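COG3291: FOG: PKD repeat (PDB 1WMX) is the family 30 carbohydrate-binding module of Clostridium thermocellum CelJ and probably binds polysaccharide such as cellulose for a multidomain enzyme that is probably a cellulase. Local coordinates at residues D10-K15 and F172-I177; L87-K92 and Q134-P139; S17-W22 and S66-R71; F100-R105 and T156-S161. All blocks are in the same frame, centred on the assembly; numbering follows the deposited sequence.

Interaction 1: residues D10-K15 and F172-I177; sequences DVQIFK and FSDIKI. With SO4 (sulfate ion), chain C.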
# COMPACT_ATOMS: atom_id res chain seq x y z
N ASP B 10 18.15 -2.79 20.20
CA ASP B 10 18.04 -2.61 18.76
C ASP B 10 17.18 -3.71 18.17
O ASP B 10 17.13 -4.83 18.69
CB ASP B 10 19.42 -2.66 18.10
CG ASP B 10 20.25 -1.42 18.37
OD1 ASP B 10 21.41 -1.37 17.90
OD2 ASP B 10 19.75 -0.49 19.05
N VAL B 11 16.50 -3.39 17.08
CA VAL B 11 15.66 -4.36 16.39
C VAL B 11 16.40 -4.67 15.10
O VAL B 11 16.44 -3.85 14.18
CB VAL B 11 14.26 -3.79 16.09
CG1 VAL B 11 13.45 -4.81 15.29
CG2 VAL B 11 13.54 -3.47 17.40
N GLN B 12 16.95 -5.80 15.04
CA GLN B 12 17.74 -6.22 13.93
C GLN B 12 16.85 -6.82 12.83
O GLN B 12 16.02 -7.70 13.10
CB GLN B 12 18.64 -7.20 14.47
CG GLN B 12 19.55 -7.67 13.40
CD GLN B 12 20.80 -6.83 13.29
OE1 GLN B 12 21.37 -6.44 14.31
NE2 GLN B 12 21.26 -6.53 12.08
N ILE B 13 16.96 -6.31 11.60
CA ILE B 13 16.12 -6.78 10.51
C ILE B 13 16.90 -7.77 9.64
O ILE B 13 16.35 -8.79 9.19
CB ILE B 13 15.60 -5.59 9.67
CG1 ILE B 13 14.73 -4.70 10.55
CG2 ILE B 13 14.78 -6.10 8.48
CD1 ILE B 13 14.26 -3.42 9.88
N PHE B 14 18.17 -7.48 9.40
CA PHE B 14 19.03 -8.36 8.62
C PHE B 14 20.43 -8.33 9.19
O PHE B 14 20.95 -7.26 9.52
CB PHE B 14 19.13 -7.94 7.16
CG PHE B 14 20.24 -8.64 6.42
CD1 PHE B 14 20.16 -10.00 6.13
CD2 PHE B 14 21.42 -7.96 6.09
CE1 PHE B 14 21.23 -10.68 5.53
CE2 PHE B 14 22.49 -8.63 5.48
CZ PHE B 14 22.40 -9.99 5.21
N LYS B 15 21.05 -9.49 9.27
CA LYS B 15 22.41 -9.57 9.77
C LYS B 15 23.27 -10.47 8.88
O LYS B 15 24.22 -10.01 8.23
CB LYS B 15 22.43 -10.09 11.21
CG LYS B 15 23.82 -10.22 11.78
CD LYS B 15 23.80 -10.32 13.29
CE LYS B 15 25.22 -10.32 13.87
NZ LYS B 15 25.21 -10.28 15.36
N PHE B 172 22.72 -4.69 0.96
CA PHE B 172 22.50 -4.12 2.29
C PHE B 172 23.30 -4.90 3.32
O PHE B 172 23.65 -6.06 3.11
CB PHE B 172 21.01 -4.18 2.69
CG PHE B 172 20.09 -3.32 1.85
CD1 PHE B 172 19.60 -3.76 0.62
CD2 PHE B 172 19.67 -2.07 2.31
CE1 PHE B 172 18.71 -2.98 -0.13
CE2 PHE B 172 18.79 -1.27 1.57
CZ PHE B 172 18.30 -1.74 0.34
N SER B 173 23.56 -4.27 4.44
CA SER B 173 24.29 -4.91 5.52
C SER B 173 23.82 -4.32 6.84
O SER B 173 23.42 -3.16 6.90
CB SER B 173 25.80 -4.68 5.35
OG SER B 173 26.52 -5.23 6.43
N ASP B 174 23.85 -5.13 7.89
CA ASP B 174 23.49 -4.67 9.22
C ASP B 174 22.25 -3.78 9.26
O ASP B 174 22.31 -2.65 9.74
CB ASP B 174 24.68 -3.90 9.82
CG ASP B 174 24.63 -3.80 11.33
OD1 ASP B 174 25.37 -2.97 11.89
OD2 ASP B 174 23.86 -4.55 11.96
N ILE B 175 21.12 -4.28 8.76
CA ILE B 175 19.90 -3.51 8.77
C ILE B 175 19.21 -3.62 10.14
O ILE B 175 18.90 -4.72 10.60
CB ILE B 175 18.89 -3.99 7.69
CG1 ILE B 175 19.55 -4.00 6.30
CG2 ILE B 175 17.67 -3.08 7.67
CD1 ILE B 175 18.67 -4.57 5.22
N LYS B 176 18.99 -2.48 10.79
CA LYS B 176 18.31 -2.50 12.08
C LYS B 176 17.67 -1.19 12.52
O LYS B 176 17.83 -0.15 11.89
CB LYS B 176 19.24 -3.03 13.18
CG LYS B 176 20.67 -2.56 13.10
CD LYS B 176 20.83 -1.12 13.48
CE LYS B 176 22.30 -0.74 13.45
NZ LYS B 176 23.09 -1.61 14.35
N ILE B 177 16.91 -1.28 13.61
CA ILE B 177 16.20 -0.14 14.17
C ILE B 177 16.85 0.23 15.50
O ILE B 177 16.97 -0.61 16.40
CB ILE B 177 14.72 -0.48 14.47
CG1 ILE B 177 14.07 -1.15 13.25
CG2 ILE B 177 13.97 0.79 14.87
CD1 ILE B 177 13.65 -0.22 12.13
S SO4 C . 15.53 -8.70 17.19
O1 SO4 C . 14.83 -8.58 15.90
O2 SO4 C . 16.77 -7.89 17.16
O3 SO4 C . 15.88 -10.11 17.45
O4 SO4 C . 14.65 -8.21 18.27
O HOH W 1 25.13 -7.66 8.21

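Interaction 2: residues L87-K92 and Q134-P139; sequences LEFDIK and QHVKIP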
# COMPACT_ATOMS: atom_id res chain seq x y z
N LEU B 87 16.48 4.07 11.31
CA LEU B 87 16.56 2.84 10.54
C LEU B 87 17.95 2.92 9.98
O LEU B 87 18.23 3.80 9.16
CB LEU B 87 15.51 2.81 9.41
CG LEU B 87 15.88 1.85 8.27
CD1 LEU B 87 15.80 0.38 8.72
CD2 LEU B 87 14.96 2.03 7.06
N GLU B 88 18.82 2.06 10.42
CA GLU B 88 20.20 2.12 9.94
C GLU B 88 20.58 0.87 9.16
O GLU B 88 20.03 -0.21 9.38
CB GLU B 88 21.15 2.29 11.12
CG GLU B 88 20.76 3.46 12.03
CD GLU B 88 21.79 3.74 13.11
OE1 GLU B 88 21.43 4.30 14.19
OE2 GLU B 88 23.00 3.42 12.92
N PHE B 89 21.52 1.07 8.25
CA PHE B 89 22.03 0.01 7.39
C PHE B 89 23.17 0.54 6.53
O PHE B 89 23.34 1.75 6.38
CB PHE B 89 20.89 -0.50 6.48
CG PHE B 89 20.29 0.59 5.58
CD1 PHE B 89 20.89 0.89 4.35
CD2 PHE B 89 19.15 1.29 5.97
CE1 PHE B 89 20.35 1.89 3.53
CE2 PHE B 89 18.61 2.28 5.15
CZ PHE B 89 19.21 2.58 3.93
N ASP B 90 23.96 -0.36 6.00
CA ASP B 90 25.05 0.01 5.10
C ASP B 90 24.61 -0.43 3.73
O ASP B 90 23.91 -1.44 3.61
CB ASP B 90 26.35 -0.67 5.49
CG ASP B 90 26.77 -0.33 6.89
OD1 ASP B 90 26.72 -1.23 7.78
OD2 ASP B 90 27.17 0.85 7.14
N ILE B 91 25.00 0.31 2.72
CA ILE B 91 24.61 -0.02 1.35
C ILE B 91 25.69 0.43 0.36
O ILE B 91 26.53 1.27 0.68
CB ILE B 91 23.30 0.70 1.01
CG1 ILE B 91 22.77 0.30 -0.37
CG2 ILE B 91 23.48 2.22 1.03
CD1 ILE B 91 21.44 0.97 -0.76
N LYS B 92 25.63 -0.15 -0.82
CA LYS B 92 26.54 0.16 -1.93
C LYS B 92 25.89 -0.36 -3.20
O LYS B 92 25.32 -1.46 -3.22
CB LYS B 92 27.92 -0.49 -1.70
CG LYS B 92 28.04 -1.91 -2.20
CD LYS B 92 29.49 -2.38 -2.18
CE LYS B 92 29.67 -3.77 -2.78
NZ LYS B 92 31.07 -4.20 -2.82
N GLN B 134 28.50 2.66 2.32
CA GLN B 134 28.12 3.86 3.08
C GLN B 134 27.13 3.46 4.17
O GLN B 134 26.26 2.61 3.95
CB GLN B 134 27.42 4.89 2.19
CG GLN B 134 28.30 5.49 1.11
CD GLN B 134 27.64 6.71 0.47
OE1 GLN B 134 27.51 7.76 1.13
NE2 GLN B 134 27.23 6.63 -0.78
N HIS B 135 27.26 4.06 5.33
CA HIS B 135 26.32 3.78 6.41
C HIS B 135 25.29 4.89 6.39
O HIS B 135 25.64 6.07 6.47
CB HIS B 135 27.03 3.75 7.76
CG HIS B 135 26.09 3.44 8.90
ND1 HIS B 135 25.20 4.39 9.39
CD2 HIS B 135 25.88 2.31 9.62
CE1 HIS B 135 24.50 3.84 10.37
NE2 HIS B 135 24.89 2.59 10.51
N VAL B 136 24.02 4.54 6.27
CA VAL B 136 22.97 5.56 6.23
C VAL B 136 22.01 5.40 7.41
O VAL B 136 21.77 4.29 7.90
CB VAL B 136 22.21 5.49 4.89
CG1 VAL B 136 22.61 4.27 4.07
CG2 VAL B 136 20.69 5.45 5.09
N LYS B 137 21.49 6.52 7.85
CA LYS B 137 20.55 6.55 8.97
C LYS B 137 19.30 7.32 8.56
O LYS B 137 19.37 8.50 8.21
CB LYS B 137 21.19 7.22 10.19
CG LYS B 137 22.51 6.58 10.62
CD LYS B 137 22.80 6.79 12.10
CE LYS B 137 22.85 8.26 12.51
NZ LYS B 137 23.15 8.45 13.94
N ILE B 138 18.18 6.53 8.35
CA ILE B 138 16.89 7.19 8.16
C ILE B 138 16.23 7.33 9.52
O ILE B 138 16.10 6.36 10.28
CB ILE B 138 16.06 6.35 7.20
CG1 ILE B 138 16.76 6.22 5.84
CG2 ILE B 138 14.68 6.94 6.93
CD1 ILE B 138 16.00 5.36 4.85
N PRO B 139 15.73 8.29 10.10
CA PRO B 139 14.99 8.75 11.26
C PRO B 139 13.47 8.42 11.14
O PRO B 139 12.74 9.01 10.31
CB PRO B 139 15.26 10.20 11.38
CG PRO B 139 16.03 10.62 10.12
CD PRO B 139 16.26 9.44 9.25
O HOH W 2 27.25 3.55 -1.24

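Interaction 3: residues S17-W22 and S66-R71; sequences SPVVGW and SLLTLR. With SO4 (sulfate ion), chain C.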
# COMPACT_ATOMS: atom_id res chain seq x y z
N SER B 17 21.61 -13.86 7.56
CA SER B 17 20.83 -14.93 6.97
C SER B 17 19.51 -14.52 6.32
O SER B 17 18.99 -13.43 6.58
CB SER B 17 20.59 -16.00 8.03
OG SER B 17 20.09 -15.41 9.21
N PRO B 18 18.94 -15.41 5.47
CA PRO B 18 17.68 -15.16 4.77
C PRO B 18 16.62 -14.62 5.70
O PRO B 18 16.42 -15.14 6.80
CB PRO B 18 17.34 -16.53 4.19
CG PRO B 18 18.68 -17.05 3.83
CD PRO B 18 19.46 -16.74 5.09
N VAL B 19 15.94 -13.56 5.27
CA VAL B 19 14.92 -12.94 6.09
C VAL B 19 13.52 -13.36 5.67
O VAL B 19 13.20 -13.36 4.49
CB VAL B 19 15.02 -11.40 6.04
CG1 VAL B 19 14.00 -10.78 7.01
CG2 VAL B 19 16.44 -10.97 6.41
N VAL B 20 12.70 -13.73 6.65
CA VAL B 20 11.32 -14.13 6.40
C VAL B 20 10.51 -12.93 5.90
O VAL B 20 10.57 -11.85 6.49
CB VAL B 20 10.68 -14.71 7.69
CG1 VAL B 20 9.16 -14.80 7.55
CG2 VAL B 20 11.25 -16.11 7.97
N GLY B 21 9.76 -13.12 4.82
CA GLY B 21 8.96 -12.05 4.26
C GLY B 21 8.50 -12.43 2.86
O GLY B 21 8.39 -13.61 2.54
N TRP B 22 8.25 -11.43 2.01
CA TRP B 22 7.82 -11.69 0.65
C TRP B 22 8.30 -10.58 -0.26
O TRP B 22 8.10 -9.41 0.03
CB TRP B 22 6.28 -11.77 0.56
CG TRP B 22 5.77 -12.32 -0.76
CD1 TRP B 22 5.44 -13.62 -1.04
CD2 TRP B 22 5.55 -11.58 -1.97
NE1 TRP B 22 5.04 -13.73 -2.36
CE2 TRP B 22 5.10 -12.49 -2.95
CE3 TRP B 22 5.70 -10.22 -2.33
CZ2 TRP B 22 4.79 -12.10 -4.26
CZ3 TRP B 22 5.40 -9.83 -3.64
CH2 TRP B 22 4.95 -10.77 -4.59
N SER B 66 9.52 -5.47 -1.86
CA SER B 66 10.24 -6.38 -0.98
C SER B 66 9.79 -6.11 0.45
O SER B 66 9.95 -5.00 0.95
CB SER B 66 11.75 -6.17 -1.08
OG SER B 66 12.41 -7.06 -0.19
N LEU B 67 9.21 -7.12 1.10
CA LEU B 67 8.77 -6.98 2.48
C LEU B 67 9.66 -7.81 3.40
O LEU B 67 9.81 -9.01 3.21
CB LEU B 67 7.30 -7.43 2.63
CG LEU B 67 6.25 -6.66 1.82
CD1 LEU B 67 4.94 -7.42 1.82
CD2 LEU B 67 6.05 -5.28 2.39
N LEU B 68 10.27 -7.15 4.37
CA LEU B 68 11.14 -7.83 5.33
C LEU B 68 10.49 -7.72 6.72
O LEU B 68 10.45 -6.65 7.31
CB LEU B 68 12.53 -7.18 5.34
CG LEU B 68 13.26 -7.13 3.99
CD1 LEU B 68 14.53 -6.32 4.13
CD2 LEU B 68 13.56 -8.54 3.50
N THR B 69 9.98 -8.84 7.22
CA THR B 69 9.31 -8.84 8.51
C THR B 69 10.24 -8.59 9.70
O THR B 69 11.43 -8.92 9.66
CB THR B 69 8.57 -10.18 8.74
OG1 THR B 69 9.53 -11.24 8.78
CG2 THR B 69 7.58 -10.46 7.62
N LEU B 70 9.67 -8.02 10.76
CA LEU B 70 10.41 -7.73 11.98
C LEU B 70 10.15 -8.86 12.97
O LEU B 70 10.99 -9.17 13.80
CB LEU B 70 9.94 -6.41 12.59
CG LEU B 70 10.44 -5.09 11.98
CD1 LEU B 70 10.25 -5.07 10.49
CD2 LEU B 70 9.70 -3.94 12.64
N ARG B 71 8.97 -9.46 12.87
CA ARG B 71 8.56 -10.54 13.75
C ARG B 71 7.79 -11.65 13.03
O ARG B 71 6.75 -12.10 13.50
CB ARG B 71 7.70 -9.99 14.90
CG ARG B 71 8.48 -9.19 15.95
CD ARG B 71 9.35 -10.11 16.79
NE ARG B 71 10.03 -9.42 17.88
CZ ARG B 71 11.17 -8.75 17.76
NH1 ARG B 71 11.79 -8.68 16.59
NH2 ARG B 71 11.70 -8.16 18.82
S SO4 C . 15.53 -8.70 17.19
O1 SO4 C . 14.83 -8.58 15.90
O2 SO4 C . 16.77 -7.89 17.16
O3 SO4 C . 15.88 -10.11 17.45
O4 SO4 C . 14.65 -8.21 18.27

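Interaction 4: residues F100-R105 and T156-S161; sequences FVIGFR and TCLVFS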
# COMPACT_ATOMS: atom_id res chain seq x y z
N PHE B 100 15.24 3.99 -4.93
CA PHE B 100 13.99 3.23 -4.80
C PHE B 100 13.25 3.67 -3.53
O PHE B 100 13.78 4.42 -2.71
CB PHE B 100 14.30 1.72 -4.74
CG PHE B 100 15.38 1.37 -3.72
CD1 PHE B 100 15.06 1.28 -2.37
CD2 PHE B 100 16.69 1.14 -4.14
CE1 PHE B 100 16.05 0.97 -1.43
CE2 PHE B 100 17.69 0.83 -3.20
CZ PHE B 100 17.36 0.74 -1.85
N VAL B 101 12.03 3.19 -3.38
CA VAL B 101 11.21 3.54 -2.22
C VAL B 101 11.56 2.66 -1.02
O VAL B 101 11.81 1.47 -1.15
CB VAL B 101 9.73 3.36 -2.53
CG1 VAL B 101 8.86 3.78 -1.34
CG2 VAL B 101 9.32 4.18 -3.75
N ILE B 102 11.58 3.28 0.14
CA ILE B 102 11.89 2.58 1.39
C ILE B 102 10.98 3.11 2.50
O ILE B 102 10.76 4.32 2.60
CB ILE B 102 13.36 2.79 1.77
CG1 ILE B 102 13.73 2.04 3.06
CG2 ILE B 102 13.69 4.27 1.96
CD1 ILE B 102 15.23 1.95 3.33
N GLY B 103 10.47 2.21 3.32
CA GLY B 103 9.58 2.62 4.43
C GLY B 103 9.16 1.43 5.29
O GLY B 103 9.83 0.40 5.33
N PHE B 104 8.03 1.60 5.98
CA PHE B 104 7.47 0.57 6.87
C PHE B 104 5.97 0.38 6.60
O PHE B 104 5.31 1.25 6.02
CB PHE B 104 7.66 0.96 8.33
CG PHE B 104 9.12 0.96 8.76
CD1 PHE B 104 9.71 -0.21 9.24
CD2 PHE B 104 9.87 2.13 8.67
CE1 PHE B 104 11.05 -0.21 9.63
CE2 PHE B 104 11.21 2.14 9.04
CZ PHE B 104 11.81 0.97 9.52
N ARG B 105 5.47 -0.75 7.04
CA ARG B 105 4.06 -1.13 6.88
C ARG B 105 3.59 -1.65 8.22
O ARG B 105 4.34 -2.32 8.94
CB ARG B 105 4.01 -2.20 5.82
CG ARG B 105 2.68 -2.75 5.35
CD ARG B 105 3.11 -3.86 4.44
NE ARG B 105 2.22 -4.39 3.44
CZ ARG B 105 2.20 -4.06 2.15
NH1 ARG B 105 2.98 -3.07 1.66
NH2 ARG B 105 1.48 -4.73 1.27
N THR B 156 4.79 -4.33 10.99
CA THR B 156 5.13 -5.70 10.60
C THR B 156 6.36 -5.82 9.74
O THR B 156 7.17 -6.71 9.94
CB THR B 156 3.98 -6.40 9.81
OG1 THR B 156 3.71 -5.65 8.61
CG2 THR B 156 2.74 -6.53 10.66
N CYS B 157 6.52 -4.82 8.80
CA CYS B 157 7.64 -5.00 7.89
C CYS B 157 8.25 -3.70 7.46
O CYS B 157 7.70 -2.62 7.61
CB CYS B 157 7.22 -5.67 6.55
SG CYS B 157 6.12 -7.15 6.71
N LEU B 158 9.34 -3.89 7.06
CA LEU B 158 10.14 -2.91 6.35
C LEU B 158 9.85 -3.15 4.90
O LEU B 158 9.54 -4.30 4.51
CB LEU B 158 11.60 -3.12 6.74
CG LEU B 158 12.61 -2.55 5.75
CD1 LEU B 158 12.61 -1.02 5.69
CD2 LEU B 158 14.05 -2.96 6.08
N VAL B 159 9.93 -2.07 4.13
CA VAL B 159 9.60 -2.14 2.72
C VAL B 159 10.61 -1.42 1.83
O VAL B 159 10.94 -0.25 2.04
CB VAL B 159 8.21 -1.52 2.52
CG1 VAL B 159 7.50 -2.05 1.28
CG2 VAL B 159 7.27 -1.79 3.70
N PHE B 160 10.79 -2.15 0.65
CA PHE B 160 11.59 -1.62 -0.46
C PHE B 160 10.60 -1.68 -1.61
O PHE B 160 9.81 -2.63 -1.71
CB PHE B 160 12.80 -2.50 -0.80
CG PHE B 160 13.82 -2.58 0.30
CD1 PHE B 160 14.63 -3.71 0.42
CD2 PHE B 160 13.96 -1.55 1.22
CE1 PHE B 160 15.57 -3.82 1.45
CE2 PHE B 160 14.89 -1.65 2.25
CZ PHE B 160 15.70 -2.78 2.37
N SER B 161 10.63 -0.69 -2.50
CA SER B 161 9.69 -0.69 -3.60
C SER B 161 10.15 0.15 -4.79
O SER B 161 10.98 1.05 -4.67
CB SER B 161 8.34 -0.18 -3.09
OG SER B 161 7.33 -0.38 -4.05

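Interaction 1: residues D10-K15 and F172-I177
Ile175 O accepts two backbone donors, Ile13 N at 2.7 Å and Phe14 N, both from the same face of its carbonyl plane. This double grip marks a beta bulge in the antiparallel pairing of strands 11-14 and 168-178, where the register slips by one residue between Gln12 and Phe14. Before the slip, Val11 and Ile177 form a regular hydrogen-bonded pair, and Val11 CB packs on Ile177 CB at 3.7 Å. On the same buried face, Phe14 CB touches Ile175 CD1. Ile13, the extra residue of the bulge, points toward the partner strand, with CB against Ile175 CG2 and CD1 against Ile177 CD1 (4.0 Å).

Gln12 works on the other face. A bend at chi2 (89°) turns its CD back, and NE2 donates in the amide plane to Phe14 O at 2.7 Å and, almost straight (173°), to Asp174 OD2 at 3.3 Å. Amide and carboxylate lie nearly coplanar. Farther out, Lys176 NZ sits in a loose salt-bridge network with Asp10 OD1 and Asp174 OD1, both links long. A water joins Lys15 O to Asp174 N. Gln12 N turns away from the pairing to a sulfate ion, also held by Arg71, and donates to its O2 at 3.0 Å.

Interaction 2: residues L87-K92 and Q134-P139
Leu87 and Ile138 exchange both backbone hydrogen bonds, Ile138 N reaching Leu87 O at 2.8 Å. The same pattern recurs at Phe89 with Val136, where Val136 N meets Phe89 O at 2.9 Å, and at Ile91 with Gln134, so six N-H groups and six carbonyls are satisfied. Between these pairs, Glu88 CA and Asp90 CA make C-H...O contacts to Val136 O and Gln134 O. Gln134 NE2 donates to Thr128 O and to a water (3.1 Å) that also lies beside Ile91 O.

Strands 86-93 and 134-139 are thus a regular antiparallel pair within one sheet of the beta-sandwich, and strand 168-178 flanks 86-93 on its other side. Toward the other sheet, Phe89 has CG between the backbone N and the carbonyl carbon (chi1 60°), and its ring lies across Val136, with Val136 O over one face. Phe89 CE1 to Val136 CG1 is tight at 3.3 Å, and Val136 itself is nearly eclipsed (chi1 8°). Ile138 CD1 meets the ring edge at Phe89 CE2 (4.0 Å).

On the opposite face, the extended Glu88 lies side by side with Lys137, Glu88 CD to Lys137 CD 3.4 Å. Its OE1 is hydrogen-bonded to Thr178 OG1 and stays 4.5 Å from Lys137 NZ, beyond a salt bridge. Lys137 instead makes a cation-pi contact with Tyr86. Glu88 OE2 comes edge-on to the His135 ring, the carboxylate nearly perpendicular to it (83°), while Asp90 OD2 lies closest to His135 CB, at 3.0 Å, and also near the ring edge at CD2.

Interaction 3: residues S17-W22 and S66-R71
Ser66 lays its carbonyl carbon against Trp22 O, while its OG turns to a hydrogen bond with Ser23 OG. Leu67 then carries the regular pairing: Leu67 N donates to Trp22 O at 2.8 Å and Trp22 N returns a bond to Leu67 O at 3.1 Å. Gly21 brings its CA to 3.3 Å from Leu67 O in a C-H...O contact. Leu68 is paired with Gly21 without hydrogen bonds, and its CD2 meets Val19 CB at 4.1 Å, the two side chains crossing at about a right angle.

Thr69 ends the antiparallel ladder by gripping Val20 O twice. With OG1 set between the backbone N and the carbonyl carbon (chi1 63°), the hydroxyl donates from above the carbonyl plane, Thr69 OG1 to Val20 O 2.6 Å; Thr69 N comes in the plane, 3.2 Å from Val20 O. Beyond Leu70, Arg71 NH1 donates back to Leu70 O at 2.9 Å, and the guanidinium holds a sulfate ion, probably from the crystallisation liquor, through NH1 to O1 and NH2 to O4, the latter 3.0 Å.

Within the chain, strand 21-25 is an outer strand of the five-stranded sheet, and strand 64-69 lies between it and strand 155-161. Val19 also covers Phe14 of strand 11-14, and the Trp22 ring stacks on Tyr113 of the second subunit.

Interaction 4: residues F100-R105 and T156-S161
Leu158 packs against three residues of strand 101-106. Its CB lies 4.1 Å from Phe104 CE1. CG is anti to the backbone N (chi1 159°) and stands near Gly103 O. At the tip, Leu158 CD1 presses on Gly103 O at 3.1 Å, sits over one face of the Phe104 ring, offset toward the rim, and reaches Ile102 CG1 at 4.2 Å; the other methyl, CD2, meets Ile13 CD1.

Ile102 lies side by side with Phe160, pointing the same way, and sets CD1 at the ring edge, 3.8 Å from Phe160 CE2. Phe100 turns its edge to the face of Phe160, planes at 60°. The backbones form an antiparallel ladder, with two-way bonds between Val101 and Ser161 and between Gly103 and Val159. It closes in a classic beta bulge: Arg105 O takes Thr156 N at 2.9 Å and, weakly, Cys157 N at 3.3 Å. The Arg105 guanidinium leaves the pair for a salt bridge with Asp118.

Strand 101-106 lies between 118-122 and 155-161, which in turn pairs with 64-69. The face with Ile102, Phe104, Leu158 and Phe160 packs on strands 86-93 and 168-178 of the opposing sheet, the Phe160 ring stacking with Phe172.

Overall arrangement
From the N terminus, strand 11-14 waits for the last strand, so interaction 1 closes the longest loop and holds the other three inside it. Interaction 3 closes first, joining 17-22 to 66-71, before interactions 2 and 4 open. Those two cross: 87-92, 100-105, 134-139 and 156-161 alternate, since the chain passes between sheets. Interactions 1 and 2 share one sheet, where Lys176 O meets Glu88 N; interactions 3 and 4 share the other, through Ser66 N and Phe160 O. Between the sheets, Ile102 packs on Leu87, Phe89 and Ile138, and Ile177 meets Phe104. One sulfate touches interactions 1 and 3.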